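Local coordinates for protein hemoglobin chain d1 (Lumbricus terrestris, PDB 1X9F) that probably binds and carries oxygen on a heme group, as a globin subunit of the earthworm's large extracellular hemoglobin, at residues D[68-71]-D[72-76]; D[130-133]-D[134-138]. All blocks are in the same frame, centred on the assembly; numbering follows the deposited sequence.

Contact 1 of 2, residues D[68-71]-D[72-76]; sequences SGLD and ITISM
Leu70 O is gripped twice from the following turn of helix 57-75. The backbone N of Ile74 meets Leu70 O at 2.9 Å, nearly head-on to the carbonyl with an N-H...O angle of 174°. The second grip is a side-chain one: Thr73 OG1 lies 2.8 Å from Leu70 O and gives it its hydroxyl proton, coming in tilted about 30° from the carbonyl plane. With chi1 at 58°, OG1 stands between the backbone N and the carbonyl carbon of Thr73, which swings it over the preceding turn to Leu70 O, while CG2 lies against Gly69 O. An alanine in place of this threonine lacks the hydroxyl, and Leu70 O would probably be left with the N-H of Ile74 as its one grip from this turn. On the same turn the leucine and isoleucine branches meet, Leu70 CD2 packing on Ile74 CD1 at 3.8 Å, and both residues rest on Trp14 of helix 4-18.

Just before it in the chain, Ile72 N to Ser68 O (3.1 Å) and Thr73 N to Gly69 O (3.2 Å) set the same helical pattern. One residue beyond Ile74, Ser75 N binds Asp71 O at 3.0 Å. The hydroxyl of Ser75 turns back to Ile72 O, with OG 3.0 Å away and above the carbonyl plane. The carboxylate of Asp71 turns away from this stretch: OD2 takes the indole N-H of Trp14, and OD1 is hydrogen-bonded to a polar side chain of a different protein chain. The hydroxyl of Thr73 spends its proton on Leu70 O within its own helix, which suits a buried residue that also packs on Leu90 of helix 80-95.

Contact 2 of 2, residues D[130-133]-D[134-138]; sequences DCVD and QIIDG
Val132 carries CG1 anti to its backbone N (chi1 176°), and Ile136, with chi2 at 79°, bends its CD1 back along the helix to meet it. The two methyls, Val132 CG1 and Ile136 CD1, touch at 3.5 Å, one turn apart, the side chains crossing at a slant. Beneath them Ile136 N bonds to Val132 O at 2.7 Å with an N-H...O angle of 169°. Both side chains lean on helix 101-119, Val132 on Leu108 and Ile136 on Phe104, and Ile136 also touches the heme.

The outer side of the helix is acidic. Asp137 N binds Asp133 O at 2.8 Å; the carboxylate of Asp137 also lies near that carbonyl, but its OD2 and Asp133 O are both acceptors and make no hydrogen bond. Asp137 OD2 stands 4.2 Å from Asp133 OD2, two like charges that would probably disfavour each other; the salt bridge from Asp137 OD1 to Lys140 is likely to offset part of this. One turn earlier, Gln134 N makes a long, weak bond to Asp130 O at 3.4 Å.

On another side of the helix, Ile135 lays CG1 and CD1 beside the carbonyl of Cys131 and packs on Leu87 of helix 80-95. Cys131 SG is joined by a disulfide to Cys2, which ties this helix to the N-terminal end of the chain. Helix 125-139 is the last helix of the chain, the H helix in globin nomenclature. An apolar pair spaced i to i+4, with Ile136 lining the heme pocket and acidic residues on the outer side, makes it an amphipathic segment of the globin fold.

How the contacts relate
Contact 1 on helix 57-75 and contact 2 on helix 125-139 have their centres about 11 Å apart, and contact 1 comes earlier in the chain, with no overlap. The two helices meet where Ile135 CD1 packs against Thr73 OG1 at 3.4 Å, so a methyl of contact 2 rests on the hydroxyl that contact 1 keeps on its own helix. Each contact also reaches the heme pocket: Leu70 of contact 1 and Ile136 of contact 2 both line it, the side chain of Ile136 lying about 3 Å from the heme at nearest atoms. Ile135 itself stands farther off, its side chain about 9 Å from that of His94, the axial iron ligand.

Contact 1 of 2, residues D[68-71]-D[72-76]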
# COMPACT_ATOMS: atom_id res chain seq x y z
N SER D 68 25.86 3.69 1.46
CA SER D 68 26.55 4.45 2.50
C SER D 68 27.58 5.38 1.85
O SER D 68 27.80 6.49 2.32
CB SER D 68 27.22 3.53 3.52
OG SER D 68 27.95 4.28 4.49
N GLY D 69 28.18 4.91 0.75
CA GLY D 69 29.13 5.70 -0.03
C GLY D 69 28.46 6.88 -0.70
O GLY D 69 28.95 8.01 -0.64
N LEU D 70 27.32 6.62 -1.33
CA LEU D 70 26.52 7.66 -1.95
C LEU D 70 26.14 8.67 -0.89
O LEU D 70 26.15 9.88 -1.14
CB LEU D 70 25.26 7.07 -2.56
CG LEU D 70 24.87 7.47 -3.98
CD1 LEU D 70 23.46 6.97 -4.26
CD2 LEU D 70 24.96 8.97 -4.22
N ASP D 71 25.81 8.16 0.30
CA ASP D 71 25.44 9.02 1.40
C ASP D 71 26.55 10.03 1.76
O ASP D 71 26.27 11.21 2.00
CB ASP D 71 25.09 8.20 2.63
CG ASP D 71 24.47 9.04 3.70
OD1 ASP D 71 25.17 9.38 4.69
OD2 ASP D 71 23.31 9.48 3.61
N ILE D 72 27.80 9.55 1.77
CA ILE D 72 28.96 10.39 2.06
C ILE D 72 29.09 11.51 1.05
O ILE D 72 29.30 12.67 1.43
CB ILE D 72 30.27 9.57 2.10
CG1 ILE D 72 30.23 8.56 3.25
CG2 ILE D 72 31.49 10.49 2.27
CD1 ILE D 72 31.42 7.62 3.29
N THR D 73 28.96 11.17 -0.23
CA THR D 73 29.13 12.14 -1.30
C THR D 73 28.00 13.16 -1.31
O THR D 73 28.25 14.35 -1.47
CB THR D 73 29.25 11.48 -2.68
OG1 THR D 73 28.09 10.68 -2.94
CG2 THR D 73 30.39 10.48 -2.71
N ILE D 74 26.76 12.71 -1.15
CA ILE D 74 25.64 13.64 -1.06
C ILE D 74 25.85 14.61 0.10
O ILE D 74 25.59 15.81 -0.03
CB ILE D 74 24.31 12.87 -0.92
CG1 ILE D 74 24.02 12.11 -2.23
CG2 ILE D 74 23.15 13.83 -0.56
CD1 ILE D 74 22.79 11.25 -2.18
N SER D 75 26.34 14.10 1.22
CA SER D 75 26.51 14.96 2.38
C SER D 75 27.74 15.89 2.27
O SER D 75 27.92 16.78 3.10
CB SER D 75 26.53 14.15 3.68
OG SER D 75 27.75 13.44 3.83
N MET D 76 28.56 15.67 1.24
CA MET D 76 29.73 16.52 0.97
C MET D 76 29.52 17.48 -0.20
O MET D 76 30.44 18.21 -0.58
CB MET D 76 30.97 15.65 0.67
CG MET D 76 31.57 15.00 1.89
SD MET D 76 33.00 14.01 1.47
CE MET D 76 33.46 13.40 3.09

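Contact 2 of 2, residues D[130-133]-D[134-138]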
# COMPACT_ATOMS: atom_id res chain seq x y z
N ASP D 130 21.84 17.20 -11.90
CA ASP D 130 23.00 18.06 -11.82
C ASP D 130 23.95 17.50 -10.77
O ASP D 130 25.10 17.18 -11.06
CB ASP D 130 22.60 19.49 -11.44
CG ASP D 130 21.86 20.21 -12.55
OD1 ASP D 130 21.36 21.32 -12.31
OD2 ASP D 130 21.74 19.74 -13.71
N CYS D 131 23.41 17.38 -9.55
CA CYS D 131 24.18 17.06 -8.35
C CYS D 131 24.92 15.73 -8.35
O CYS D 131 26.12 15.69 -8.06
CB CYS D 131 23.25 17.13 -7.15
SG CYS D 131 23.85 18.24 -5.87
N VAL D 132 24.21 14.64 -8.63
CA VAL D 132 24.82 13.31 -8.59
C VAL D 132 25.76 13.12 -9.79
O VAL D 132 26.76 12.40 -9.68
CB VAL D 132 23.75 12.19 -8.52
CG1 VAL D 132 24.39 10.81 -8.58
CG2 VAL D 132 22.94 12.31 -7.24
N ASP D 133 25.43 13.76 -10.90
CA ASP D 133 26.24 13.73 -12.12
C ASP D 133 27.69 14.06 -11.82
O ASP D 133 28.60 13.33 -12.22
CB ASP D 133 25.73 14.76 -13.11
CG ASP D 133 25.57 14.19 -14.50
OD1 ASP D 133 24.72 14.73 -15.25
OD2 ASP D 133 26.24 13.23 -14.93
N GLN D 134 27.89 15.16 -11.10
CA GLN D 134 29.20 15.57 -10.64
C GLN D 134 29.87 14.46 -9.82
O GLN D 134 31.07 14.21 -9.98
CB GLN D 134 29.09 16.86 -9.81
CG GLN D 134 30.36 17.22 -9.05
CD GLN D 134 30.14 18.25 -7.96
OE1 GLN D 134 31.08 18.90 -7.52
NE2 GLN D 134 28.89 18.39 -7.51
N ILE D 135 29.10 13.80 -8.96
CA ILE D 135 29.61 12.69 -8.16
C ILE D 135 30.02 11.54 -9.06
O ILE D 135 31.14 11.04 -8.96
CB ILE D 135 28.57 12.21 -7.10
CG1 ILE D 135 28.31 13.31 -6.07
CG2 ILE D 135 29.06 10.94 -6.40
CD1 ILE D 135 27.07 13.05 -5.22
N ILE D 136 29.11 11.13 -9.95
CA ILE D 136 29.43 10.10 -10.93
C ILE D 136 30.71 10.42 -11.71
O ILE D 136 31.55 9.54 -11.89
CB ILE D 136 28.23 9.81 -11.85
CG1 ILE D 136 27.53 8.52 -11.43
CG2 ILE D 136 28.64 9.65 -13.30
CD1 ILE D 136 26.64 8.66 -10.24
N ASP D 137 30.87 11.67 -12.14
CA ASP D 137 32.04 12.06 -12.94
C ASP D 137 33.35 11.92 -12.17
O ASP D 137 34.39 11.64 -12.78
CB ASP D 137 31.92 13.51 -13.44
CG ASP D 137 30.85 13.67 -14.51
OD1 ASP D 137 30.62 12.73 -15.31
OD2 ASP D 137 30.19 14.72 -14.65
N GLY D 138 33.31 12.13 -10.86
CA GLY D 138 34.51 12.03 -10.03
C GLY D 138 34.99 10.61 -9.82
O GLY D 138 36.14 10.39 -9.44